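Local atomic coordinates of peptidase M28 (Shewanella amazonensis SB2B, PDB entry 3IIB), a protein that probably acts as a zinc-dependent peptidase of family M28, with metallodipeptidase or carboxypeptidase activity. Residues 340-345 and 351-356; 388-393 and 424-429; 20-25 and 277-282; 240-245 and 283-288. One frame throughout, in Å; residues are numbered along the deposited sequence. Where two conformers were deposited one is given.

The four contacts are almost wholly apolar, and none has a hydrogen bond running between its segments. Interactions 1 and 2 share a small mixed sheet: strands 337-343 and 387-392 are neighbours, bridged by the Asp341-Arg391 salt bridge, and both contacts are buried and built on an aromatic ring. Interactions 3 and 4 share helix 267-285 and rest on small or branched aliphatic side chains instead; interaction 3 is only partly buried, with a lysine at its margin, whereas interaction 4 is buried but has its centre farthest from that of the chain, about 26 Å between centres. Helix 413-432 connects the groups, since its segment 424-429 also touches Ala280 and Ile284.

Interaction 1: residues 340-345 and 351-356; sequences IDWRVA and PVINAM
A beta-alpha-beta unit of strand 337-343, helix 346-355 and strand 365-366 provides this contact, in which the indole of Trp342 on the strand is packed against Val352 and Met356 on the helix side. The CA atoms of Trp342 and Val352 stand 8.2 Å apart, and the side chains fill the interval. Val352 CG2 lies over one face of the indole, 3.4 Å from the centroid of the five-membered ring and 16° off its normal, which defines a CH-pi contact. With Val352 CG1 anti to the carbonyl carbon (chi1 -62°), CG2 falls between backbone N and carbonyl carbon, facing the ring. On the opposite face Ile340 CG2 sits 3.6 Å above the plane, offset toward the rim, so the indole is sandwiched between strand and helix methyls. At the edge, CG of selenomethionine Met356 comes 3.6 Å from Trp342 CZ2. Met430 of helix 413-432 also touches the indole. An alanine in place of Trp342 would probably open a gap between the two elements and leave the Val352 methyl without its aromatic partner. Beyond the indole, Ile340 and Met356 cross at about a right angle, with Ile340 CD1 4.0 Å from Met356 CE.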
loop_
_atom_site.group_PDB
_atom_site.type_symbol
_atom_site.label_atom_id
_atom_site.label_comp_id
_atom_site.label_asym_id
_atom_site.label_seq_id
_atom_site.Cartn_x
_atom_site.Cartn_y
_atom_site.Cartn_z
ATOM N N ILE A 340 26.398 -14.859 -9.001
ATOM C CA ILE A 340 26.710 -15.782 -7.913
ATOM C C ILE A 340 28.069 -15.452 -7.330
ATOM O O ILE A 340 29.079 -15.473 -8.016
ATOM C CB ILE A 340 26.631 -17.263 -8.336
ATOM C CG1 ILE A 340 25.236 -17.590 -8.844
ATOM C CG2 ILE A 340 27.082 -18.205 -7.132
ATOM C CD1 ILE A 340 25.069 -18.975 -9.473
ATOM N N ASP A 341 28.065 -15.093 -6.046
ATOM C CA ASP A 341 29.278 -14.921 -5.284
ATOM C C ASP A 341 29.547 -16.193 -4.454
ATOM O O ASP A 341 28.606 -16.916 -4.071
ATOM C CB ASP A 341 29.171 -13.694 -4.377
ATOM C CG ASP A 341 29.093 -12.402 -5.127
ATOM O OD1 ASP A 341 29.711 -12.244 -6.206
ATOM O OD2 ASP A 341 28.405 -11.479 -4.617
ATOM N N TRP A 342 30.836 -16.418 -4.161
ATOM C CA TRP A 342 31.300 -17.657 -3.529
ATOM C C TRP A 342 32.005 -17.410 -2.231
ATOM O O TRP A 342 32.517 -16.325 -1.971
ATOM C CB TRP A 342 32.255 -18.423 -4.466
ATOM C CG TRP A 342 31.654 -18.732 -5.790
ATOM C CD1 TRP A 342 31.721 -17.960 -6.928
ATOM C CD2 TRP A 342 30.825 -19.849 -6.114
ATOM N NE1 TRP A 342 31.028 -18.566 -7.944
ATOM C CE2 TRP A 342 30.455 -19.718 -7.458
ATOM C CE3 TRP A 342 30.379 -20.964 -5.413
ATOM C CZ2 TRP A 342 29.671 -20.647 -8.095
ATOM C CZ3 TRP A 342 29.614 -21.895 -6.063
ATOM C CH2 TRP A 342 29.259 -21.740 -7.366
ATOM N N ARG A 343 32.066 -18.471 -1.436
ATOM C CA ARG A 343 32.987 -18.554 -0.309
ATOM C C ARG A 343 33.554 -19.950 -0.348
ATOM O O ARG A 343 33.019 -20.872 0.275
ATOM C CB ARG A 343 32.240 -18.274 0.983
ATOM C CG ARG A 343 33.129 -18.091 2.161
ATOM C CD ARG A 343 33.855 -16.768 2.245
ATOM N NE ARG A 343 34.474 -16.704 3.575
ATOM C CZ ARG A 343 35.750 -16.997 3.856
ATOM N NH1 ARG A 343 36.615 -17.330 2.901
ATOM N NH2 ARG A 343 36.185 -16.960 5.126
ATOM N N VAL A 344 34.591 -20.103 -1.190
ATOM C CA VAL A 344 35.277 -21.373 -1.419
ATOM C C VAL A 344 36.810 -21.173 -1.319
ATOM O O VAL A 344 37.313 -20.042 -1.246
ATOM C CB VAL A 344 34.906 -21.961 -2.791
ATOM C CG1 VAL A 344 33.363 -22.191 -2.909
ATOM C CG2 VAL A 344 35.428 -21.029 -3.948
ATOM N N ALA A 345 37.553 -22.280 -1.372
ATOM C CA ALA A 345 38.991 -22.226 -1.473
ATOM C C ALA A 345 39.442 -21.311 -2.615
ATOM O O ALA A 345 38.812 -21.251 -3.686
ATOM C CB ALA A 345 39.567 -23.659 -1.662
ATOM N N PRO A 351 37.359 -22.343 -10.866
ATOM C CA PRO A 351 36.575 -23.545 -11.280
ATOM C C PRO A 351 35.091 -23.455 -11.058
ATOM O O PRO A 351 34.346 -23.825 -11.951
ATOM C CB PRO A 351 37.202 -24.695 -10.450
ATOM C CG PRO A 351 38.613 -24.307 -10.403
ATOM C CD PRO A 351 38.629 -22.755 -10.256
ATOM N N VAL A 352 34.634 -22.905 -9.925
ATOM C CA VAL A 352 33.176 -22.796 -9.677
ATOM C C VAL A 352 32.511 -21.701 -10.509
ATOM O O VAL A 352 31.407 -21.866 -10.991
ATOM C CB VAL A 352 32.809 -22.693 -8.165
ATOM C CG1 VAL A 352 33.257 -23.982 -7.433
ATOM C CG2 VAL A 352 33.408 -21.422 -7.508
ATOM N N ILE A 353 33.218 -20.590 -10.747
ATOM C CA ILE A 353 32.730 -19.569 -11.673
ATOM C C ILE A 353 32.489 -20.234 -13.026
ATOM O O ILE A 353 31.416 -20.070 -13.618
ATOM C CB ILE A 353 33.748 -18.437 -11.835
ATOM C CG1 ILE A 353 33.797 -17.541 -10.579
ATOM C CG2 ILE A 353 33.461 -17.627 -13.123
ATOM C CD1 ILE A 353 35.051 -16.653 -10.605
ATOM N N ASN A 354 33.480 -20.981 -13.502
ATOM C CA ASN A 354 33.376 -21.664 -14.809
ATOM C C ASN A 354 32.192 -22.655 -14.826
ATOM O O ASN A 354 31.406 -22.683 -15.789
ATOM C CB ASN A 354 34.724 -22.335 -15.122
ATOM C CG ASN A 354 34.783 -22.996 -16.521
ATOM O OD1 ASN A 354 34.461 -22.383 -17.532
ATOM N ND2 ASN A 354 35.220 -24.246 -16.555
ATOM N N ALA A 355 32.071 -23.453 -13.767
ATOM C CA ALA A 355 30.976 -24.418 -13.667
ATOM C C ALA A 355 29.652 -23.717 -13.794
ATOM O O ALA A 355 28.705 -24.278 -14.367
ATOM C CB ALA A 355 31.009 -25.199 -12.338
HETATM N N MSE A 356 29.516 -22.525 -13.200
HETATM C CA MSE A 356 28.211 -21.875 -13.217
HETATM C C MSE A 356 28.019 -20.949 -14.401
HETATM O O MSE A 356 27.056 -20.208 -14.441
HETATM C CB MSE A 356 27.939 -21.161 -11.908
HETATM C CG MSE A 356 27.779 -22.147 -10.732
HETATM SE SE MSE A 356 26.375 -23.417 -11.022
HETATM C CE MSE A 356 24.957 -22.370 -11.504
#

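Interaction 2: residues 388-393 and 424-429; sequences ASLRQD and AQFAWV
Leu390 on strand 387-392 and Phe426 on helix 413-432 mark the nearest approach of the two backbones, with their CA atoms 9.1 Å apart. At that spacing no backbone hydrogen bond joins the segments, and the contact is made by side chains alone. Alternation along the strand turns Ala388 and Leu390 toward the helix and Ser389 away from it. On the helix, Phe426 has CG anti to the backbone N (chi1 177°), which carries the ring out toward the strand. Leu390 CD1 then stands almost exactly over the ring centre, 4.3 Å from the Phe426 centroid and 4° off the normal, a CH-pi geometry. The second leucine branch reaches the root of the ring, with Leu390 CD2 4.0 Å from Phe426 CB. Toward the far end of the ring, Ala388 CB approaches obliquely and lies 3.6 Å from Phe426 CE1. Phe426 also touches Trp342, so the helix packs across two neighbouring strands of the small sheet. The side chain of Leu390 is about 10 Å from that of Asp331, a zinc ligand. Ser389 and Arg391 alternate with these residues; Arg391 NE forms a salt bridge with Asp341 OD2, and Ser389 CB lies over one guanidinium face. With no polar side chain taking part, one methyl over the ring face and two more carbons beside it imply cohesion by dispersion and exclusion of water.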
loop_
_atom_site.group_PDB
_atom_site.type_symbol
_atom_site.label_atom_id
_atom_site.label_comp_id
_atom_site.label_asym_id
_atom_site.label_seq_id
_atom_site.Cartn_x
_atom_site.Cartn_y
_atom_site.Cartn_z
ATOM N N ALA A 388 27.628 -20.233 -1.088
ATOM C CA ALA A 388 27.429 -19.297 -2.185
ATOM C C ALA A 388 26.302 -18.333 -1.827
ATOM O O ALA A 388 25.397 -18.669 -1.033
ATOM C CB ALA A 388 27.106 -20.052 -3.499
ATOM N N SER A 389 26.380 -17.128 -2.387
ATOM C CA SER A 389 25.299 -16.143 -2.322
ATOM C C SER A 389 24.848 -15.930 -3.757
ATOM O O SER A 389 25.585 -15.375 -4.598
ATOM C CB SER A 389 25.779 -14.831 -1.728
ATOM O OG SER A 389 25.984 -14.928 -0.324
ATOM N N LEU A 390 23.632 -16.372 -4.025
ATOM C CA LEU A 390 23.032 -16.258 -5.330
ATOM C C LEU A 390 22.224 -14.955 -5.263
ATOM O O LEU A 390 21.134 -14.881 -4.664
ATOM C CB LEU A 390 22.172 -17.497 -5.619
ATOM C CG LEU A 390 22.993 -18.786 -5.835
ATOM C CD1 LEU A 390 23.185 -19.510 -4.487
ATOM C CD2 LEU A 390 22.332 -19.731 -6.806
ATOM N N ARG A 391 22.797 -13.922 -5.859
ATOM C CA ARG A 391 22.362 -12.549 -5.589
ATOM C C ARG A 391 21.080 -12.258 -6.355
ATOM O O ARG A 391 21.088 -12.276 -7.572
ATOM C CB ARG A 391 23.434 -11.585 -6.045
ATOM C CG ARG A 391 24.794 -11.752 -5.342
ATOM C CD ARG A 391 24.719 -11.434 -3.861
ATOM N NE ARG A 391 26.042 -11.479 -3.225
ATOM C CZ ARG A 391 26.264 -11.358 -1.916
ATOM N NH1 ARG A 391 25.246 -11.204 -1.058
ATOM N NH2 ARG A 391 27.516 -11.405 -1.455
ATOM N N GLN A 392 20.002 -11.931 -5.629
ATOM C CA GLN A 392 18.728 -11.552 -6.227
ATOM C C GLN A 392 18.608 -10.054 -6.350
ATOM O O GLN A 392 19.105 -9.340 -5.490
ATOM C CB GLN A 392 17.579 -12.017 -5.350
ATOM C CG GLN A 392 17.433 -13.532 -5.257
ATOM C CD GLN A 392 16.272 -13.922 -4.426
ATOM O OE1 GLN A 392 16.364 -14.044 -3.173
ATOM N NE2 GLN A 392 15.137 -14.091 -5.081
ATOM N N ASP A 393 17.905 -9.613 -7.392
ATOM C CA ASP A 393 17.516 -8.205 -7.547
ATOM C C ASP A 393 16.414 -7.880 -6.535
ATOM O O ASP A 393 15.266 -8.333 -6.663
ATOM C CB ASP A 393 17.054 -7.899 -8.967
ATOM C CG ASP A 393 16.756 -6.411 -9.193
ATOM O OD1 ASP A 393 16.329 -5.689 -8.271
ATOM O OD2 ASP A 393 16.970 -5.960 -10.331
ATOM N N ALA A 424 18.223 -24.809 -9.447
ATOM C CA ALA A 424 18.271 -26.170 -9.967
ATOM C C ALA A 424 19.641 -26.424 -10.608
ATOM O O ALA A 424 20.262 -27.477 -10.372
ATOM C CB ALA A 424 17.131 -26.432 -10.918
ATOM N N GLN A 425 20.123 -25.472 -11.401
ATOM C CA GLN A 425 21.445 -25.560 -11.984
ATOM C C GLN A 425 22.513 -25.630 -10.875
ATOM O O GLN A 425 23.426 -26.457 -10.913
ATOM C CB GLN A 425 21.760 -24.364 -12.892
ATOM C CG GLN A 425 20.882 -24.304 -14.136
ATOM C CD GLN A 425 21.328 -23.301 -15.171
ATOM O OE1 GLN A 425 21.941 -22.300 -14.829
ATOM N NE2 GLN A 425 21.051 -23.585 -16.448
ATOM N N PHE A 426 22.429 -24.701 -9.919
ATOM C CA PHE A 426 23.387 -24.681 -8.819
ATOM C C PHE A 426 23.417 -26.013 -8.077
ATOM O O PHE A 426 24.503 -26.563 -7.816
ATOM C CB PHE A 426 23.048 -23.536 -7.848
ATOM C CG PHE A 426 23.937 -23.473 -6.636
ATOM C CD1 PHE A 426 25.161 -22.834 -6.699
ATOM C CD2 PHE A 426 23.528 -23.992 -5.410
ATOM C CE1 PHE A 426 25.966 -22.735 -5.579
ATOM C CE2 PHE A 426 24.353 -23.915 -4.300
ATOM C CZ PHE A 426 25.562 -23.293 -4.382
ATOM N N ALA A 427 22.262 -26.496 -7.651
ATOM C CA ALA A 427 22.217 -27.707 -6.849
ATOM C C ALA A 427 22.713 -28.893 -7.689
ATOM O O ALA A 427 23.488 -29.684 -7.201
ATOM C CB ALA A 427 20.832 -27.977 -6.272
ATOM N N TRP A 428 22.339 -28.964 -8.964
ATOM C CA TRP A 428 22.826 -30.058 -9.805
ATOM C C TRP A 428 24.340 -29.971 -10.044
ATOM O O TRP A 428 25.076 -30.941 -9.837
ATOM C CB TRP A 428 22.071 -30.136 -11.124
ATOM C CG TRP A 428 22.547 -31.282 -11.914
ATOM C CD1 TRP A 428 23.398 -31.270 -12.978
ATOM C CD2 TRP A 428 22.254 -32.648 -11.646
ATOM N NE1 TRP A 428 23.651 -32.562 -13.399
ATOM C CE2 TRP A 428 22.950 -33.423 -12.600
ATOM C CE3 TRP A 428 21.469 -33.294 -10.689
ATOM C CZ2 TRP A 428 22.882 -34.803 -12.613
ATOM C CZ3 TRP A 428 21.438 -34.689 -10.695
ATOM C CH2 TRP A 428 22.132 -35.410 -11.653
ATOM N N VAL A 429 24.830 -28.832 -10.505
ATOM C CA VAL A 429 26.251 -28.683 -10.750
ATOM C C VAL A 429 27.069 -28.942 -9.475
ATOM O O VAL A 429 28.040 -29.717 -9.500
ATOM C CB VAL A 429 26.590 -27.302 -11.385
ATOM C CG1 VAL A 429 28.082 -27.113 -11.459
ATOM C CG2 VAL A 429 25.971 -27.207 -12.821
#

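Interaction 3: residues 20-25 and 277-282; sequences SSLGYD and VTAAAK
This is a close helix-helix contact, partly buried, between the first turn of helix 22-33 near the N-terminus and the C-terminal half of helix 267-285, where Gly23 faces Ala279. The evidence is the backbone spacing: the CA atoms of Gly23 and Ala279 are 5.1 Å apart. Such an approach depends on small residues, since Gly23 has no side chain and its CA meets Ala279 CB directly at 3.7 Å. Beside this point Leu22 extends over the partner helix. With CG anti to the backbone N (chi1 -179°), Leu22 CD2 is carried across to lie 3.9 Å from Ala279 CA. The side chains of Leu22 and Lys282 cross at about a right angle, CD2 of Leu22 resting against the CB-CG part of the lysine; two conformers were deposited for that lysine, so the exact tightness there is doubtful. The charged end of Lys282 is engaged by Asp286 OD1 in a salt bridge and also bonds to a triethylene glycol molecule, probably from the crystallisation liquor. Two side-chain bonds steady the start of helix 22-33: Leu22 N donates to Ser20 OG at 3.1 Å with an angle of 159°, a capping bond, and Ser21 OG donates to Asp25 OD2 at 2.6 Å, meeting the oxygen on its syn side but 33° out of the carboxylate plane. On its other sides helix 267-285 lies on the large sheet, with Val277 on Val297 and Ile254. The arrangement is that of an alpha/beta fold in which the N-terminal turn of a further helix abuts a sheet-covering helix at a glycine-alanine contact.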
loop_
_atom_site.group_PDB
_atom_site.type_symbol
_atom_site.label_atom_id
_atom_site.label_comp_id
_atom_site.label_asym_id
_atom_site.label_seq_id
_atom_site.Cartn_x
_atom_site.Cartn_y
_atom_site.Cartn_z
ATOM N N SER A 20 7.360 -24.895 -16.066
ATOM C CA SER A 20 6.585 -25.535 -14.955
ATOM C C SER A 20 6.041 -24.481 -13.985
ATOM O O SER A 20 6.736 -23.588 -13.592
ATOM C CB SER A 20 7.454 -26.522 -14.190
ATOM O OG SER A 20 6.843 -26.934 -12.960
ATOM N N SER A 21 4.777 -24.626 -13.593
ATOM C CA SER A 21 4.137 -23.731 -12.627
ATOM C C SER A 21 4.464 -24.141 -11.170
ATOM O O SER A 21 4.011 -23.475 -10.226
ATOM C CB SER A 21 2.603 -23.771 -12.842
ATOM O OG SER A 21 2.110 -25.070 -12.516
ATOM N N LEU A 22 5.293 -25.172 -10.990
ATOM C CA LEU A 22 5.542 -25.763 -9.651
ATOM C C LEU A 22 5.984 -24.712 -8.622
ATOM O O LEU A 22 5.406 -24.628 -7.552
ATOM C CB LEU A 22 6.545 -26.925 -9.715
ATOM C CG LEU A 22 6.808 -27.595 -8.346
ATOM C CD1 LEU A 22 5.511 -28.203 -7.689
ATOM C CD2 LEU A 22 7.954 -28.648 -8.492
ATOM N N GLY A 23 7.001 -23.918 -8.948
ATOM C CA GLY A 23 7.506 -22.890 -8.012
ATOM C C GLY A 23 6.381 -21.988 -7.547
ATOM O O GLY A 23 6.157 -21.797 -6.345
ATOM N N TYR A 24 5.628 -21.452 -8.507
ATOM C CA TYR A 24 4.507 -20.556 -8.177
ATOM C C TYR A 24 3.454 -21.299 -7.348
ATOM O O TYR A 24 2.931 -20.784 -6.353
ATOM C CB TYR A 24 3.862 -19.986 -9.450
ATOM C CG TYR A 24 2.634 -19.136 -9.112
ATOM C CD1 TYR A 24 2.751 -17.792 -8.787
ATOM C CD2 TYR A 24 1.371 -19.730 -9.036
ATOM C CE1 TYR A 24 1.641 -17.040 -8.460
ATOM C CE2 TYR A 24 0.264 -18.993 -8.703
ATOM C CZ TYR A 24 0.403 -17.650 -8.412
ATOM O OH TYR A 24 -0.734 -16.927 -8.097
ATOM N N ASP A 25 3.163 -22.524 -7.764
ATOM C CA ASP A 25 2.147 -23.327 -7.081
ATOM C C ASP A 25 2.516 -23.599 -5.623
ATOM O O ASP A 25 1.641 -23.659 -4.779
ATOM C CB ASP A 25 1.954 -24.668 -7.792
ATOM C CG ASP A 25 1.321 -24.543 -9.177
ATOM O OD1 ASP A 25 0.641 -23.548 -9.486
ATOM O OD2 ASP A 25 1.555 -25.480 -9.958
ATOM N N VAL A 277 13.654 -23.126 -3.598
ATOM C CA VAL A 277 14.533 -24.285 -3.285
ATOM C C VAL A 277 13.793 -25.624 -3.372
ATOM O O VAL A 277 14.356 -26.620 -3.895
ATOM C CB VAL A 277 15.324 -24.136 -1.965
ATOM C CG1 VAL A 277 16.204 -22.844 -2.004
ATOM C CG2 VAL A 277 14.414 -24.168 -0.711
ATOM N N THR A 278 12.521 -25.652 -2.981
ATOM C CA THR A 278 11.709 -26.905 -3.075
ATOM C C THR A 278 11.459 -27.301 -4.527
ATOM O O THR A 278 11.658 -28.458 -4.902
ATOM C CB THR A 278 10.395 -26.793 -2.321
ATOM O OG1 THR A 278 10.672 -26.451 -0.960
ATOM C CG2 THR A 278 9.625 -28.132 -2.343
ATOM N N ALA A 279 11.016 -26.345 -5.345
ATOM C CA ALA A 279 10.811 -26.621 -6.771
ATOM C C ALA A 279 12.104 -27.025 -7.476
ATOM O O ALA A 279 12.099 -27.975 -8.267
ATOM C CB ALA A 279 10.155 -25.411 -7.505
ATOM N N ALA A 280 13.202 -26.328 -7.198
ATOM C CA ALA A 280 14.517 -26.677 -7.791
ATOM C C ALA A 280 14.890 -28.122 -7.462
ATOM O O ALA A 280 15.298 -28.888 -8.343
ATOM C CB ALA A 280 15.611 -25.696 -7.336
ATOM N N ALA A 281 14.733 -28.503 -6.202
ATOM C CA ALA A 281 15.015 -29.875 -5.771
ATOM C C ALA A 281 14.060 -30.899 -6.458
ATOM O O ALA A 281 14.493 -31.987 -6.849
ATOM C CB ALA A 281 14.976 -29.986 -4.224
ATOM N N LYS A 282 12.781 -30.552 -6.623
ATOM C CA LYS A 282 11.816 -31.441 -7.263
ATOM C C LYS A 282 12.187 -31.651 -8.721
ATOM O O LYS A 282 12.133 -32.758 -9.215
ATOM C CB LYS A 282 10.400 -30.877 -7.161
ATOM C CG LYS A 282 9.315 -31.674 -7.902
ATOM C CD LYS A 282 9.248 -33.118 -7.463
ATOM C CE LYS A 282 7.956 -33.755 -7.886
ATOM N NZ LYS A 282 7.771 -33.841 -9.365
#

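Interaction 4: residues 240-245 and 283-288; sequences AEVKGS and HILDLP
No flat group joins Val242 to Ile284 and Leu285: the contact is one of aliphatic branches, with no ring face or edge between the segments. Rings appear around it instead, Phe60 touching Val242 and Trp428 of helix 413-432 touching Ile284. The backbones come closest at Val242 and Leu285, whose CA atoms are 6.1 Å apart. From the strand, Val242 projects toward the helix with CG1 anti to the backbone N (chi1 179°), and this single methyl makes both contacts. Val242 CG1 lies 4.2 Å from Leu285 CD1 and 4.3 Å from Ile284 CG2, ordinary van der Waals spacings without strain. Leu285 starts out beside the strand, but with CG anti to its own N (chi1 -173°) the chain brings its CD1 methyl in. The opposite side of the strand is charged: Glu241 forms salt bridges with Arg62 and Arg296. Helix 267-285 links the parallel strands 247-257 and 293-300, so the contact sets the end of a beta-alpha-beta crossover helix on strand 220-242, which runs antiparallel beside 293-300 in the large mixed sheet of this alpha/beta peptidase.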
loop_
_atom_site.group_PDB
_atom_site.type_symbol
_atom_site.label_atom_id
_atom_site.label_comp_id
_atom_site.label_asym_id
_atom_site.label_seq_id
_atom_site.Cartn_x
_atom_site.Cartn_y
_atom_site.Cartn_z
ATOM N N ALA A 240 14.065 -31.978 3.622
ATOM C CA ALA A 240 13.866 -33.005 2.580
ATOM C C ALA A 240 15.137 -33.267 1.840
ATOM O O ALA A 240 16.004 -32.379 1.672
ATOM C CB ALA A 240 12.806 -32.587 1.587
ATOM N N GLU A 241 15.252 -34.498 1.348
ATOM C CA GLU A 241 16.441 -34.903 0.630
ATOM C C GLU A 241 16.127 -35.601 -0.680
ATOM O O GLU A 241 15.165 -36.357 -0.794
ATOM C CB GLU A 241 17.322 -35.819 1.519
ATOM C CG GLU A 241 17.896 -35.122 2.730
ATOM C CD GLU A 241 18.630 -36.012 3.707
ATOM O OE1 GLU A 241 18.775 -37.234 3.457
ATOM O OE2 GLU A 241 19.095 -35.462 4.726
ATOM N N VAL A 242 16.937 -35.249 -1.678
ATOM C CA VAL A 242 17.140 -36.021 -2.879
ATOM C C VAL A 242 18.355 -36.912 -2.633
ATOM O O VAL A 242 19.465 -36.440 -2.457
ATOM C CB VAL A 242 17.413 -35.113 -4.092
ATOM C CG1 VAL A 242 17.654 -35.982 -5.356
ATOM C CG2 VAL A 242 16.248 -34.105 -4.308
ATOM N N LYS A 243 18.156 -38.221 -2.609
ATOM C CA LYS A 243 19.197 -39.147 -2.239
ATOM C C LYS A 243 20.352 -39.103 -3.260
ATOM O O LYS A 243 20.113 -39.054 -4.469
ATOM C CB LYS A 243 18.609 -40.581 -2.138
ATOM C CG LYS A 243 19.577 -41.625 -1.664
ATOM C CD LYS A 243 18.917 -42.935 -1.175
ATOM C CE LYS A 243 18.381 -43.784 -2.283
ATOM N NZ LYS A 243 18.005 -45.146 -1.738
ATOM N N GLY A 244 21.578 -39.100 -2.751
ATOM C CA GLY A 244 22.767 -39.129 -3.570
ATOM C C GLY A 244 23.079 -40.521 -4.029
ATOM O O GLY A 244 22.306 -41.431 -3.832
ATOM N N SER A 245 24.254 -40.694 -4.612
ATOM C CA SER A 245 24.654 -42.002 -5.141
ATOM C C SER A 245 26.100 -42.307 -4.709
ATOM O O SER A 245 26.338 -42.719 -3.558
ATOM C CB SER A 245 24.432 -42.058 -6.639
ATOM O OG SER A 245 25.071 -40.981 -7.334
ATOM N N HIS A 283 12.568 -30.579 -9.414
ATOM C CA HIS A 283 13.019 -30.772 -10.806
ATOM C C HIS A 283 14.203 -31.729 -10.881
ATOM O O HIS A 283 14.337 -32.479 -11.846
ATOM C CB HIS A 283 13.333 -29.442 -11.486
ATOM C CG HIS A 283 12.118 -28.606 -11.716
ATOM N ND1 HIS A 283 11.042 -29.047 -12.458
ATOM C CD2 HIS A 283 11.777 -27.384 -11.251
ATOM C CE1 HIS A 283 10.088 -28.128 -12.432
ATOM N NE2 HIS A 283 10.523 -27.100 -11.726
ATOM N N ILE A 284 15.091 -31.652 -9.901
ATOM C CA ILE A 284 16.254 -32.553 -9.844
ATOM C C ILE A 284 15.808 -33.990 -9.542
ATOM O O ILE A 284 16.249 -34.961 -10.211
ATOM C CB ILE A 284 17.316 -32.039 -8.858
ATOM C CG1 ILE A 284 17.995 -30.797 -9.437
ATOM C CG2 ILE A 284 18.356 -33.187 -8.533
ATOM C CD1 ILE A 284 18.910 -30.034 -8.448
ATOM N N LEU A 285 14.884 -34.108 -8.588
ATOM C CA LEU A 285 14.294 -35.407 -8.224
ATOM C C LEU A 285 13.645 -36.098 -9.418
ATOM O O LEU A 285 13.721 -37.355 -9.542
ATOM C CB LEU A 285 13.273 -35.227 -7.066
ATOM C CG LEU A 285 12.641 -36.459 -6.396
ATOM C CD1 LEU A 285 13.673 -37.263 -5.609
ATOM C CD2 LEU A 285 11.492 -35.993 -5.438
ATOM N N ASP A 286 13.029 -35.291 -10.299
ATOM C CA ASP A 286 12.417 -35.753 -11.539
ATOM C C ASP A 286 13.397 -36.276 -12.574
ATOM O O ASP A 286 12.965 -36.912 -13.519
ATOM C CB ASP A 286 11.662 -34.621 -12.261
ATOM C CG ASP A 286 10.406 -34.171 -11.548
ATOM O OD1 ASP A 286 9.922 -34.906 -10.672
ATOM O OD2 ASP A 286 9.913 -33.055 -11.891
ATOM N N LEU A 287 14.687 -35.965 -12.467
ATOM C CA LEU A 287 15.645 -36.442 -13.471
ATOM C C LEU A 287 15.757 -37.949 -13.433
ATOM O O LEU A 287 15.634 -38.558 -12.375
ATOM C CB LEU A 287 17.012 -35.872 -13.206
ATOM C CG LEU A 287 17.209 -34.378 -13.376
ATOM C CD1 LEU A 287 18.589 -34.024 -12.804
ATOM C CD2 LEU A 287 17.104 -33.996 -14.843
ATOM N N PRO A 288 16.034 -38.574 -14.586
ATOM C CA PRO A 288 16.401 -39.990 -14.580
ATOM C C PRO A 288 17.762 -40.290 -13.912
ATOM O O PRO A 288 17.991 -41.405 -13.452
ATOM C CB PRO A 288 16.406 -40.360 -16.081
ATOM C CG PRO A 288 16.568 -39.097 -16.810
ATOM C CD PRO A 288 16.094 -37.967 -15.925
#